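Local coordinates for protein aminoacyl-tRNA synthetase (Cryptosporidium parvum, PDB 5F9Z) that probably ligates proline to its cognate tRNA at the expense of ATP, as a class II prolyl-tRNA synthetase inhibited by halofuginone, at residues P308-T313 with G348-H353. Numbering follows the deposited sequence.
Sequences PIIFKT and GWKYNH
Ile309 brings its terminal methyl against the phenol end of Tyr351: CD1 lies 3.1 Å from Tyr351 OH, a close van der Waals contact, and 4.4 Å from CZ, at the rim of the ring and near its plane. The two side chains cross at about a right angle, and CD1 is the isoleucine atom that touches. Tyr351 CG stands beside the backbone N and anti to the carbonyl carbon (chi1 -64°), which sends the ring out from helix 347-356 to the isoleucine. Arg362 makes a cation-pi contact with the same ring, and Ile307 packs on it from strand 304-308. In the anticodon-binding domain, a mixed sheet flanked by helices, the loop leaving strand 304-308 for helix 317-332 passes the start of helix 347-356. No hydrogen bond joins the two segments, and they bury just 127 Å² between them. Lys350 is the second point of approach. With CG beside the backbone N (chi1 -55°) and the rest of the chain nearly extended, it reaches across to the loop and places NZ 4.4 Å from Ile310 CG2. Pro308 O is also 4.4 Å from Lys350 NZ, too far for a hydrogen bond; Lys350 NZ hydrogen-bonds instead to the backbone O of Asp340, and weakly to that of Arg342.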
loop_
_atom_site.group_PDB
_atom_site.type_symbol
_atom_site.label_atom_id
_atom_site.label_comp_id
_atom_site.label_asym_id
_atom_site.label_seq_id
_atom_site.Cartn_x
_atom_site.Cartn_y
_atom_site.Cartn_z
ATOM N N PRO A 308 -26.132 19.256 8.520
ATOM C CA PRO A 308 -27.271 20.179 8.465
ATOM C C PRO A 308 -26.826 21.607 8.738
ATOM O O PRO A 308 -25.990 21.863 9.607
ATOM C CB PRO A 308 -28.203 19.659 9.565
ATOM C CG PRO A 308 -27.294 18.954 10.518
ATOM C CD PRO A 308 -26.209 18.346 9.675
ATOM N N ILE A 309 -27.391 22.541 7.974
ATOM C CA ILE A 309 -27.065 23.954 8.129
ATOM C C ILE A 309 -27.669 24.459 9.431
ATOM O O ILE A 309 -28.841 24.851 9.477
ATOM C CB ILE A 309 -27.561 24.781 6.930
ATOM C CG1 ILE A 309 -27.049 24.177 5.623
ATOM C CG2 ILE A 309 -27.109 26.228 7.060
ATOM C CD1 ILE A 309 -25.551 24.035 5.573
ATOM N N ILE A 310 -26.872 24.448 10.500
ATOM C CA ILE A 310 -27.323 24.877 11.818
ATOM C C ILE A 310 -26.145 25.525 12.531
ATOM O O ILE A 310 -24.983 25.302 12.187
ATOM C CB ILE A 310 -27.889 23.699 12.647
ATOM C CG1 ILE A 310 -28.887 24.201 13.691
ATOM C CG2 ILE A 310 -26.762 22.916 13.309
ATOM C CD1 ILE A 310 -30.142 24.802 13.094
ATOM N N PHE A 311 -26.455 26.345 13.532
ATOM C CA PHE A 311 -25.419 27.010 14.309
ATOM C C PHE A 311 -25.968 27.345 15.686
ATOM O O PHE A 311 -27.046 27.936 15.798
ATOM C CB PHE A 311 -24.924 28.278 13.604
ATOM C CG PHE A 311 -23.664 28.842 14.192
ATOM C CD1 PHE A 311 -22.550 28.040 14.366
ATOM C CD2 PHE A 311 -23.587 30.176 14.557
ATOM C CE1 PHE A 311 -21.385 28.553 14.904
ATOM C CE2 PHE A 311 -22.424 30.696 15.093
ATOM C CZ PHE A 311 -21.322 29.883 15.266
ATOM N N LYS A 312 -25.228 26.944 16.723
ATOM C CA LYS A 312 -25.539 27.257 18.113
ATOM C C LYS A 312 -26.839 26.611 18.583
ATOM O O LYS A 312 -26.851 25.916 19.604
ATOM C CB LYS A 312 -25.586 28.773 18.317
ATOM C CG LYS A 312 -24.246 29.459 18.110
ATOM C CD LYS A 312 -23.167 28.807 18.962
ATOM C CE LYS A 312 -21.804 29.424 18.706
ATOM N NZ LYS A 312 -20.725 28.707 19.439
ATOM N N THR A 313 -27.934 26.831 17.861
ATOM C CA THR A 313 -29.201 26.225 18.239
ATOM C C THR A 313 -29.298 24.799 17.697
ATOM O O THR A 313 -28.478 24.347 16.895
ATOM C CB THR A 313 -30.377 27.057 17.732
ATOM O OG1 THR A 313 -31.594 26.545 18.289
ATOM C CG2 THR A 313 -30.458 26.987 16.215
ATOM N N GLY A 348 -19.017 25.914 8.077
ATOM C CA GLY A 348 -17.709 26.009 7.450
ATOM C C GLY A 348 -16.638 25.253 8.214
ATOM O O GLY A 348 -15.727 24.675 7.616
ATOM N N TRP A 349 -16.731 25.252 9.546
ATOM C CA TRP A 349 -15.801 24.464 10.349
ATOM C C TRP A 349 -15.941 22.979 10.045
ATOM O O TRP A 349 -14.940 22.271 9.891
ATOM C CB TRP A 349 -16.034 24.729 11.837
ATOM C CG TRP A 349 -15.037 24.057 12.747
ATOM C CD1 TRP A 349 -13.942 24.631 13.324
ATOM C CD2 TRP A 349 -15.047 22.689 13.182
ATOM N NE1 TRP A 349 -13.272 23.709 14.091
ATOM C CE2 TRP A 349 -13.928 22.509 14.019
ATOM C CE3 TRP A 349 -15.893 21.600 12.946
ATOM C CZ2 TRP A 349 -13.633 21.286 14.620
ATOM C CZ3 TRP A 349 -15.598 20.387 13.541
ATOM C CH2 TRP A 349 -14.478 20.241 14.369
ATOM N N LYS A 350 -17.181 22.488 9.962
ATOM C CA LYS A 350 -17.398 21.076 9.669
ATOM C C LYS A 350 -16.953 20.731 8.254
ATOM O O LYS A 350 -16.445 19.630 8.010
ATOM C CB LYS A 350 -18.868 20.715 9.860
ATOM C CG LYS A 350 -19.427 21.058 11.222
ATOM C CD LYS A 350 -20.865 20.590 11.329
ATOM C CE LYS A 350 -21.547 21.184 12.538
ATOM N NZ LYS A 350 -22.974 20.767 12.632
ATOM N N TYR A 351 -17.146 21.654 7.309
ATOM C CA TYR A 351 -16.729 21.404 5.933
ATOM C C TYR A 351 -15.239 21.101 5.866
ATOM O O TYR A 351 -14.826 20.065 5.336
ATOM C CB TYR A 351 -17.074 22.602 5.047
ATOM C CG TYR A 351 -18.555 22.879 4.906
ATOM C CD1 TYR A 351 -19.501 21.947 5.315
ATOM C CD2 TYR A 351 -19.005 24.071 4.356
ATOM C CE1 TYR A 351 -20.851 22.199 5.187
ATOM C CE2 TYR A 351 -20.355 24.330 4.222
ATOM C CZ TYR A 351 -21.272 23.391 4.639
ATOM O OH TYR A 351 -22.615 23.645 4.507
ATOM N N ASN A 352 -14.415 21.992 6.422
ATOM C CA ASN A 352 -12.975 21.766 6.426
ATOM C C ASN A 352 -12.604 20.555 7.272
ATOM O O ASN A 352 -11.681 19.810 6.923
ATOM C CB ASN A 352 -12.251 23.014 6.930
ATOM C CG ASN A 352 -10.783 22.761 7.209
ATOM O OD1 ASN A 352 -9.963 22.728 6.293
ATOM N ND2 ASN A 352 -10.446 22.582 8.481
ATOM N N HIS A 353 -13.311 20.340 8.384
ATOM C CA HIS A 353 -12.973 19.239 9.282
ATOM C C HIS A 353 -13.073 17.895 8.569
ATOM O O HIS A 353 -12.155 17.070 8.643
ATOM C CB HIS A 353 -13.884 19.262 10.511
ATOM C CG HIS A 353 -13.661 18.116 11.447
ATOM N ND1 HIS A 353 -12.664 18.113 12.398
ATOM C CD2 HIS A 353 -14.304 16.929 11.572
ATOM C CE1 HIS A 353 -12.704 16.978 13.072
ATOM N NE2 HIS A 353 -13.690 16.241 12.590
#